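Local atomic coordinates of cysteine desulfurase (Elizabethkingia anophelis NUHP1, PDB entry 5VPR), a protein that probably removes sulfur from L-cysteine and passes it to a sulfur carrier, releasing L-alanine, with pyridoxal 5'-phosphate as cofactor. Residues Q84-A89 against F299-G304; L316-R321 against N394-I399. All blocks are in the same frame, centred on the assembly; numbering follows the deposited sequence.

From the N terminus, helix 67-87 supplies the first half of contact 1. The 209 residues that follow contain all strands of the seven-stranded sheet and Lys-233, which carries the covalently bound pyridoxal phosphate. Contact 1 closes this long loop when the end of helix 287-303 meets the end of helix 67-87. At Gly-304 the chain turns into helix 305-324, which opens contact 2. A second, shorter loop of 72 residues, including strands 341-345 and 386-389, closes at the start of the C-terminal helix 396-413. The contacts are therefore in series, neither nested nor crossed, with centres 26 Å apart. Contact 1 joins helix 287-303 to a helix end on the large sheet; contact 2 joins the C-terminal helix to helix 305-324.

Contact 1: residues Q84-A89 against F299-G304; sequences QRFINA and FMEKVG
Phe-86, near the end of helix 67-87, carries its side of this contact alone, meeting Met-300 and Glu-301 in the last turn of helix 287-303. Its CG is anti to the backbone N (chi1 -176°), which swings the ring across to the second helix although the CB itself is not directed at it. Beyond CB and CG, one side of the ring runs through CD1 and CE1 to CZ. Phe-86 CD1 lies 3.7 Å from Glu-301 OE2, the carboxylate oxygen sitting at the ring edge, near its plane. The carboxylate plane is turned 82° from that of the ring. At the tip, Phe-86 CZ lies 3.8 Å from Met-300 SD and 4.0 Å from Met-300 CE.

This is a Met-aromatic contact of oblique geometry: Met-300 SD is 5.0 Å from the centroid of the Phe-86 ring, 66° off the normal, while Met-300 CE lies at the edge in the ring plane. The Met-300 chain bends only at its last torsion. Behind Phe-86 the helix ends in a Schellman motif with Asn-88 as its C-prime residue: Ala-89 N bonds to Gln-84 O, and a weak bond joins Asn-88 N to Arg-85 O. The Gln-84 side chain folds back, its NE2 2.9 Å from Ala-89 O.

This helix end also lies against the large sheet, with Ile-87 on Tyr-244 of strand 241-245 and Ala-89 on Val-95 of strand 95-98. Arg-305 makes a cation-pi contact with the Phe-86 ring and donates to Phe-86 O, while Met-300 also touches Tyr-235. No hydrogen bond crosses between the segments. Cohesion thus rests on dispersion around the buried Phe-86 and Met-300, probably supplemented by attraction between the positive rim of the ring and the oxygen of the exposed Glu-301.

Contact 2: residues L316-R321 against N394-I399; sequences LEYAQR and NTFEEI
An apolar helix-helix contact centred on an offset edge-to-face aromatic pair, Tyr-318 with Phe-396, joins the C-terminal half of helix 305-324 to the first turn of the C-terminal helix 396-413. The ring centroids of Tyr-318 and Phe-396 are 5.4 Å apart with their planes at 88°, and the edge of Phe-396 is directed to the face of Tyr-318. The nearest approach is made by Phe-396 CD1, 3.6 Å from Tyr-318 CD1; the same Phe-396 edge also runs beside CG and CB of the tyrosine.

Ile-399, one turn on, completes the apolar cluster. Its CG2, anti to the backbone N with CG1 at chi1 -69°, touches two successive residues of helix 305-324, 3.6 Å from Tyr-318 CD1 and 3.7 Å from Ala-319 CB. The close approach of the backbones, 5.9 Å between the CA atoms of Ala-319 and Ile-399, is consistent with the small side chain of Ala-319. The Ile-399 CD1 methyl reaches the Tyr-318 ring at its edge, in plane. The polar end of the tyrosine is used as well, since its OH is hydrogen-bonded to Asp-400 OD1.

The start of helix 396-413 is fixed by a capping box. Glu-398 N donates to Thr-395 OG1 at 2.9 Å, and Glu-398 OE1 accepts from Thr-395 N in return. Asn-394 ND2 bonds to Glu-398 OE1 at 2.9 Å, the two donors arriving from opposite faces of the carboxylate. Glu-398 OE2 forms a salt bridge with Arg-16 of helix 12-17, so the helix start is also tied to the N-terminal region. Helix 305-324 also packs on strand 341-345 of the small antiparallel sheet, where Leu-316 and Ala-319 touch Val-342.

Contact 1: residues Q84-A89 against F299-G304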
ATOM      1  N   GLN A  84      -4.538  -4.286 -14.843  1.00 32.46           N
ATOM      2  CA  GLN A  84      -4.500  -5.735 -15.065  1.00 36.24           C
ATOM      3  C   GLN A  84      -3.089  -6.216 -15.393  1.00 42.67           C
ATOM      4  O   GLN A  84      -2.566  -7.137 -14.752  1.00 44.46           O
ATOM      5  CB  GLN A  84      -5.463  -6.123 -16.197  1.00 37.67           C
ATOM      6  CG  GLN A  84      -5.517  -7.640 -16.435  1.00 42.55           C
ATOM      7  CD  GLN A  84      -5.879  -8.030 -17.852  1.00 47.83           C
ATOM      8  OE1 GLN A  84      -6.348  -7.210 -18.647  1.00 49.58           O
ATOM      9  NE2 GLN A  84      -5.653  -9.298 -18.182  1.00 44.88           N
ATOM     10  N   ARG A  85      -2.456  -5.597 -16.394  1.00 41.20           N
ATOM     11  CA  ARG A  85      -1.092  -5.980 -16.760  1.00 44.05           C
ATOM     12  C   ARG A  85      -0.103  -5.686 -15.637  1.00 49.01           C
ATOM     13  O   ARG A  85       0.858  -6.438 -15.438  1.00 48.79           O
ATOM     14  CB  ARG A  85      -0.676  -5.262 -18.047  1.00 40.80           C
ATOM     15  CG  ARG A  85      -1.370  -5.797 -19.303  1.00 51.85           C
ATOM     16  CD  ARG A  85      -0.796  -5.190 -20.582  1.00 53.66           C
ATOM     17  NE  ARG A  85      -1.117  -3.774 -20.682  1.00 59.75           N
ATOM     18  CZ  ARG A  85      -2.241  -3.299 -21.212  1.00 65.62           C
ATOM     19  NH1 ARG A  85      -3.150  -4.136 -21.704  1.00 67.85           N
ATOM     20  NH2 ARG A  85      -2.455  -1.986 -21.253  1.00 58.92           N
ATOM     21  N   PHE A  86      -0.342  -4.613 -14.884  1.00 41.18           N
ATOM     22  CA  PHE A  86       0.536  -4.214 -13.790  1.00 41.17           C
ATOM     23  C   PHE A  86       0.625  -5.290 -12.708  1.00 46.68           C
ATOM     24  O   PHE A  86       1.714  -5.562 -12.189  1.00 46.45           O
ATOM     25  CB  PHE A  86       0.029  -2.883 -13.217  1.00 36.92           C
ATOM     26  CG  PHE A  86       0.896  -2.294 -12.142  1.00 33.49           C
ATOM     27  CD1 PHE A  86       2.146  -1.777 -12.442  1.00 42.51           C
ATOM     28  CD2 PHE A  86       0.437  -2.217 -10.833  1.00 38.56           C
ATOM     29  CE1 PHE A  86       2.936  -1.194 -11.448  1.00 46.20           C
ATOM     30  CE2 PHE A  86       1.225  -1.642  -9.828  1.00 38.47           C
ATOM     31  CZ  PHE A  86       2.470  -1.136 -10.137  1.00 42.65           C
ATOM     32  N   ILE A  87      -0.497  -5.928 -12.363  1.00 40.59           N
ATOM     33  CA  ILE A  87      -0.500  -6.991 -11.357  1.00 40.37           C
ATOM     34  C   ILE A  87      -0.541  -8.386 -11.987  1.00 43.16           C
ATOM     35  O   ILE A  87      -0.634  -9.386 -11.264  1.00 43.12           O
ATOM     36  CB  ILE A  87      -1.654  -6.821 -10.354  1.00 37.70           C
ATOM     37  CG1 ILE A  87      -3.010  -7.050 -11.043  1.00 31.37           C
ATOM     38  CG2 ILE A  87      -1.573  -5.444  -9.657  1.00 39.63           C
ATOM     39  CD1 ILE A  87      -4.215  -6.947 -10.076  1.00 34.99           C
ATOM     40  N   ASN A  88      -0.443  -8.473 -13.318  1.00 40.55           N
ATOM     41  CA  ASN A  88      -0.531  -9.729 -14.062  1.00 42.84           C
ATOM     42  C   ASN A  88      -1.794 -10.518 -13.718  1.00 47.24           C
ATOM     43  O   ASN A  88      -1.765 -11.741 -13.573  1.00 43.27           O
ATOM     44  CB  ASN A  88       0.714 -10.607 -13.872  1.00 47.94           C
ATOM     45  CG  ASN A  88       0.858 -11.634 -14.990  1.00 55.69           C
ATOM     46  OD1 ASN A  88       0.452 -11.366 -16.121  1.00 57.46           O
ATOM     47  ND2 ASN A  88       1.408 -12.817 -14.678  1.00 45.15           N
ATOM     48  N   ALA A  89      -2.918  -9.815 -13.600  1.00 43.99           N
ATOM     49  CA  ALA A  89      -4.208 -10.492 -13.573  1.00 45.54           C
ATOM     50  C   ALA A  89      -4.486 -11.127 -14.934  1.00 50.68           C
ATOM     51  O   ALA A  89      -4.163 -10.563 -15.984  1.00 45.69           O
ATOM     52  CB  ALA A  89      -5.337  -9.513 -13.202  1.00 36.45           C
ATOM     53  N   PHE A 299       3.572   5.616 -14.989  1.00 44.15           N
ATOM     54  CA  PHE A 299       4.756   6.254 -14.414  1.00 44.14           C
ATOM     55  C   PHE A 299       5.713   5.216 -13.849  1.00 43.54           C
ATOM     56  O   PHE A 299       6.927   5.258 -14.101  1.00 45.98           O
ATOM     57  CB  PHE A 299       4.351   7.239 -13.315  1.00 43.61           C
ATOM     58  CG  PHE A 299       5.505   7.679 -12.464  1.00 42.54           C
ATOM     59  CD1 PHE A 299       6.446   8.570 -12.968  1.00 41.55           C
ATOM     60  CD2 PHE A 299       5.671   7.183 -11.183  1.00 41.68           C
ATOM     61  CE1 PHE A 299       7.538   8.979 -12.197  1.00 47.00           C
ATOM     62  CE2 PHE A 299       6.758   7.584 -10.406  1.00 49.90           C
ATOM     63  CZ  PHE A 299       7.695   8.483 -10.919  1.00 45.15           C
ATOM     64  N   MET A 300       5.179   4.277 -13.076  1.00 41.28           N
ATOM     65  CA  MET A 300       6.015   3.228 -12.515  1.00 39.24           C
ATOM     66  C   MET A 300       6.631   2.370 -13.614  1.00 43.14           C
ATOM     67  O   MET A 300       7.826   2.053 -13.555  1.00 49.02           O
ATOM     68  CB  MET A 300       5.197   2.386 -11.534  1.00 38.74           C
ATOM     69  CG  MET A 300       4.782   3.170 -10.299  1.00 38.75           C
ATOM     70  SD  MET A 300       4.046   2.182  -8.987  1.00 42.83           S
ATOM     71  CE  MET A 300       5.388   1.063  -8.537  1.00 35.85           C
ATOM     72  N   GLU A 301       5.851   2.002 -14.641  1.00 42.13           N
ATOM     73  CA  GLU A 301       6.435   1.219 -15.732  1.00 44.66           C
ATOM     74  C   GLU A 301       7.492   2.028 -16.477  1.00 48.92           C
ATOM     75  O   GLU A 301       8.508   1.481 -16.920  1.00 54.52           O
ATOM     76  CB  GLU A 301       5.353   0.728 -16.700  1.00 44.48           C
ATOM     77  CG  GLU A 301       4.213  -0.064 -16.046  1.00 56.09           C
ATOM     78  CD  GLU A 301       4.461  -1.573 -15.953  1.00 68.23           C
ATOM     79  OE1 GLU A 301       5.638  -2.001 -15.935  1.00 69.35           O
ATOM     80  OE2 GLU A 301       3.461  -2.335 -15.897  1.00 70.51           O
ATOM     81  N   LYS A 302       7.283   3.341 -16.608  1.00 49.43           N
ATOM     82  CA  LYS A 302       8.280   4.172 -17.275  1.00 52.13           C
ATOM     83  C   LYS A 302       9.577   4.213 -16.480  1.00 58.61           C
ATOM     84  O   LYS A 302      10.664   4.086 -17.047  1.00 54.25           O
ATOM     85  CB  LYS A 302       7.752   5.591 -17.487  1.00 50.90           C
ATOM     86  CG  LYS A 302       8.758   6.502 -18.175  1.00 51.03           C
ATOM     87  CD  LYS A 302       8.245   7.931 -18.282  1.00 53.57           C
ATOM     88  CE  LYS A 302       8.033   8.534 -16.908  1.00 59.22           C
ATOM     89  NZ  LYS A 302       7.813  10.001 -16.977  1.00 62.22           N
ATOM     90  N   VAL A 303       9.487   4.405 -15.163  1.00 51.57           N
ATOM     91  CA  VAL A 303      10.694   4.391 -14.348  1.00 58.19           C
ATOM     92  C   VAL A 303      11.325   3.006 -14.354  1.00 61.25           C
ATOM     93  O   VAL A 303      12.542   2.858 -14.522  1.00 64.62           O
ATOM     94  CB  VAL A 303      10.386   4.861 -12.916  1.00 53.98           C
ATOM     95  CG1 VAL A 303      11.614   4.647 -12.033  1.00 61.53           C
ATOM     96  CG2 VAL A 303      10.005   6.318 -12.925  1.00 47.61           C
ATOM     97  N   GLY A 304      10.515   1.974 -14.167  1.00 57.82           N
ATOM     98  CA  GLY A 304      11.055   0.634 -14.065  1.00 58.04           C
ATOM     99  C   GLY A 304      10.925   0.101 -12.657  1.00 58.31           C
ATOM    100  O   GLY A 304      11.515   0.645 -11.717  1.00 58.09           O
TER

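Contact 2: residues L316-R321 against N394-I399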
ATOM      1  N   LEU A 316      17.165   2.671   1.923  1.00 49.75           N
ATOM      2  CA  LEU A 316      16.876   2.066   3.214  1.00 54.82           C
ATOM      3  C   LEU A 316      18.155   1.626   3.912  1.00 53.25           C
ATOM      4  O   LEU A 316      18.377   1.946   5.086  1.00 56.58           O
ATOM      5  CB  LEU A 316      15.927   0.883   3.011  1.00 63.25           C
ATOM      6  CG  LEU A 316      15.390   0.150   4.237  1.00 74.76           C
ATOM      7  CD1 LEU A 316      14.589   1.109   5.042  1.00 78.60           C
ATOM      8  CD2 LEU A 316      14.513  -1.027   3.833  1.00 72.27           C
ATOM      9  N   GLU A 317      19.017   0.898   3.202  1.00 54.41           N
ATOM     10  CA  GLU A 317      20.269   0.449   3.805  1.00 60.72           C
ATOM     11  C   GLU A 317      21.116   1.632   4.265  1.00 61.97           C
ATOM     12  O   GLU A 317      21.689   1.609   5.363  1.00 62.86           O
ATOM     13  CB  GLU A 317      21.045  -0.417   2.813  1.00 59.57           C
ATOM     14  N   TYR A 318      21.208   2.673   3.437  1.00 62.62           N
ATOM     15  CA  TYR A 318      22.011   3.840   3.788  1.00 62.87           C
ATOM     16  C   TYR A 318      21.445   4.542   5.017  1.00 61.83           C
ATOM     17  O   TYR A 318      22.180   4.872   5.953  1.00 63.75           O
ATOM     18  CB  TYR A 318      22.078   4.797   2.596  1.00 58.63           C
ATOM     19  CG  TYR A 318      22.918   6.031   2.829  1.00 59.57           C
ATOM     20  CD1 TYR A 318      22.335   7.296   2.933  1.00 58.34           C
ATOM     21  CD2 TYR A 318      24.298   5.934   2.941  1.00 65.19           C
ATOM     22  CE1 TYR A 318      23.125   8.430   3.141  1.00 56.70           C
ATOM     23  CE2 TYR A 318      25.075   7.041   3.147  1.00 67.24           C
ATOM     24  CZ  TYR A 318      24.494   8.283   3.247  1.00 65.43           C
ATOM     25  OH  TYR A 318      25.309   9.371   3.457  1.00 66.02           O
ATOM     26  N   ALA A 319      20.128   4.765   5.038  1.00 58.94           N
ATOM     27  CA  ALA A 319      19.514   5.459   6.166  1.00 56.71           C
ATOM     28  C   ALA A 319      19.687   4.669   7.459  1.00 59.10           C
ATOM     29  O   ALA A 319      20.072   5.226   8.493  1.00 53.51           O
ATOM     30  CB  ALA A 319      18.033   5.721   5.879  1.00 51.23           C
ATOM     31  N   GLN A 320      19.408   3.365   7.421  1.00 61.98           N
ATOM     32  CA  GLN A 320      19.562   2.558   8.629  1.00 67.35           C
ATOM     33  C   GLN A 320      21.009   2.556   9.102  1.00 66.86           C
ATOM     34  O   GLN A 320      21.279   2.618  10.307  1.00 70.56           O
ATOM     35  CB  GLN A 320      19.062   1.130   8.391  1.00 65.93           C
ATOM     36  CG  GLN A 320      19.201   0.240   9.625  1.00 68.74           C
ATOM     37  CD  GLN A 320      18.541  -1.125   9.479  1.00 70.35           C
ATOM     38  OE1 GLN A 320      17.350  -1.226   9.181  1.00 71.81           O
ATOM     39  NE2 GLN A 320      19.314  -2.179   9.702  1.00 75.51           N
ATOM     40  N   ARG A 321      21.955   2.532   8.165  1.00 68.40           N
ATOM     41  CA  ARG A 321      23.364   2.594   8.543  1.00 71.20           C
ATOM     42  C   ARG A 321      23.695   3.924   9.209  1.00 73.27           C
ATOM     43  O   ARG A 321      24.304   3.967  10.287  1.00 63.91           O
ATOM     44  CB  ARG A 321      24.241   2.375   7.309  1.00 73.66           C
ATOM     45  CG  ARG A 321      25.446   1.513   7.547  1.00 89.23           C
ATOM     46  CD  ARG A 321      26.178   1.214   6.249  1.00 96.33           C
ATOM     47  NE  ARG A 321      26.906   2.374   5.744  1.00 96.75           N
ATOM     48  CZ  ARG A 321      26.707   2.926   4.553  1.00 87.90           C
ATOM     49  NH1 ARG A 321      25.800   2.420   3.728  1.00 90.89           N
ATOM     50  NH2 ARG A 321      27.426   3.984   4.187  1.00 82.25           N
ATOM     51  N   ASN A 394      13.185  10.190  -3.408  1.00 39.69           N
ATOM     52  CA  ASN A 394      14.046  10.551  -2.292  1.00 45.61           C
ATOM     53  C   ASN A 394      15.512  10.270  -2.628  1.00 50.95           C
ATOM     54  O   ASN A 394      15.832   9.437  -3.484  1.00 46.88           O
ATOM     55  CB  ASN A 394      13.615   9.810  -1.032  1.00 38.83           C
ATOM     56  CG  ASN A 394      12.257  10.260  -0.539  1.00 42.45           C
ATOM     57  OD1 ASN A 394      11.376   9.442  -0.253  1.00 40.76           O
ATOM     58  ND2 ASN A 394      12.075  11.574  -0.439  1.00 38.59           N
ATOM     59  N   THR A 395      16.411  10.992  -1.952  1.00 49.26           N
ATOM     60  CA  THR A 395      17.826  10.982  -2.284  1.00 50.63           C
ATOM     61  C   THR A 395      18.686  10.658  -1.064  1.00 55.98           C
ATOM     62  O   THR A 395      18.269  10.810   0.086  1.00 54.38           O
ATOM     63  CB  THR A 395      18.282  12.338  -2.854  1.00 58.21           C
ATOM     64  OG1 THR A 395      18.261  13.312  -1.807  1.00 57.54           O
ATOM     65  CG2 THR A 395      17.373  12.793  -3.979  1.00 54.58           C
ATOM     66  N   PHE A 396      19.919  10.225  -1.331  1.00 50.34           N
ATOM     67  CA  PHE A 396      20.873  10.052  -0.241  1.00 59.41           C
ATOM     68  C   PHE A 396      21.165  11.383   0.450  1.00 58.09           C
ATOM     69  O   PHE A 396      21.336  11.431   1.673  1.00 61.20           O
ATOM     70  CB  PHE A 396      22.155   9.405  -0.766  1.00 61.12           C
ATOM     71  CG  PHE A 396      21.933   8.051  -1.372  1.00 67.40           C
ATOM     72  CD1 PHE A 396      21.705   6.947  -0.562  1.00 68.08           C
ATOM     73  CD2 PHE A 396      21.934   7.881  -2.748  1.00 71.89           C
ATOM     74  CE1 PHE A 396      21.487   5.695  -1.113  1.00 67.99           C
ATOM     75  CE2 PHE A 396      21.712   6.630  -3.310  1.00 75.91           C
ATOM     76  CZ  PHE A 396      21.491   5.536  -2.492  1.00 71.18           C
ATOM     77  N   GLU A 397      21.205  12.479  -0.313  1.00 53.01           N
ATOM     78  CA  GLU A 397      21.396  13.788   0.307  1.00 65.34           C
ATOM     79  C   GLU A 397      20.277  14.095   1.296  1.00 55.93           C
ATOM     80  O   GLU A 397      20.516  14.709   2.345  1.00 52.66           O
ATOM     81  CB  GLU A 397      21.490  14.878  -0.763  1.00 64.68           C
ATOM     82  N   GLU A 398      19.053  13.652   0.997  1.00 51.13           N
ATOM     83  CA  GLU A 398      17.957  13.883   1.933  1.00 53.11           C
ATOM     84  C   GLU A 398      18.120  13.054   3.200  1.00 57.11           C
ATOM     85  O   GLU A 398      17.748  13.510   4.288  1.00 46.98           O
ATOM     86  CB  GLU A 398      16.616  13.580   1.271  1.00 48.66           C
ATOM     87  CG  GLU A 398      16.164  14.638   0.278  1.00 49.46           C
ATOM     88  CD  GLU A 398      14.870  14.251  -0.420  1.00 48.47           C
ATOM     89  OE1 GLU A 398      14.590  13.034  -0.514  1.00 46.80           O
ATOM     90  OE2 GLU A 398      14.137  15.160  -0.875  1.00 44.68           O
ATOM     91  N   ILE A 399      18.678  11.844   3.085  1.00 47.45           N
ATOM     92  CA  ILE A 399      18.905  11.027   4.273  1.00 52.64           C
ATOM     93  C   ILE A 399      19.944  11.675   5.189  1.00 51.49           C
ATOM     94  O   ILE A 399      19.811  11.639   6.418  1.00 55.07           O
ATOM     95  CB  ILE A 399      19.305   9.598   3.867  1.00 48.68           C
ATOM     96  CG1 ILE A 399      18.093   8.893   3.225  1.00 47.55           C
ATOM     97  CG2 ILE A 399      19.819   8.849   5.064  1.00 49.97           C
ATOM     98  CD1 ILE A 399      18.414   7.555   2.572  1.00 49.28           C
TER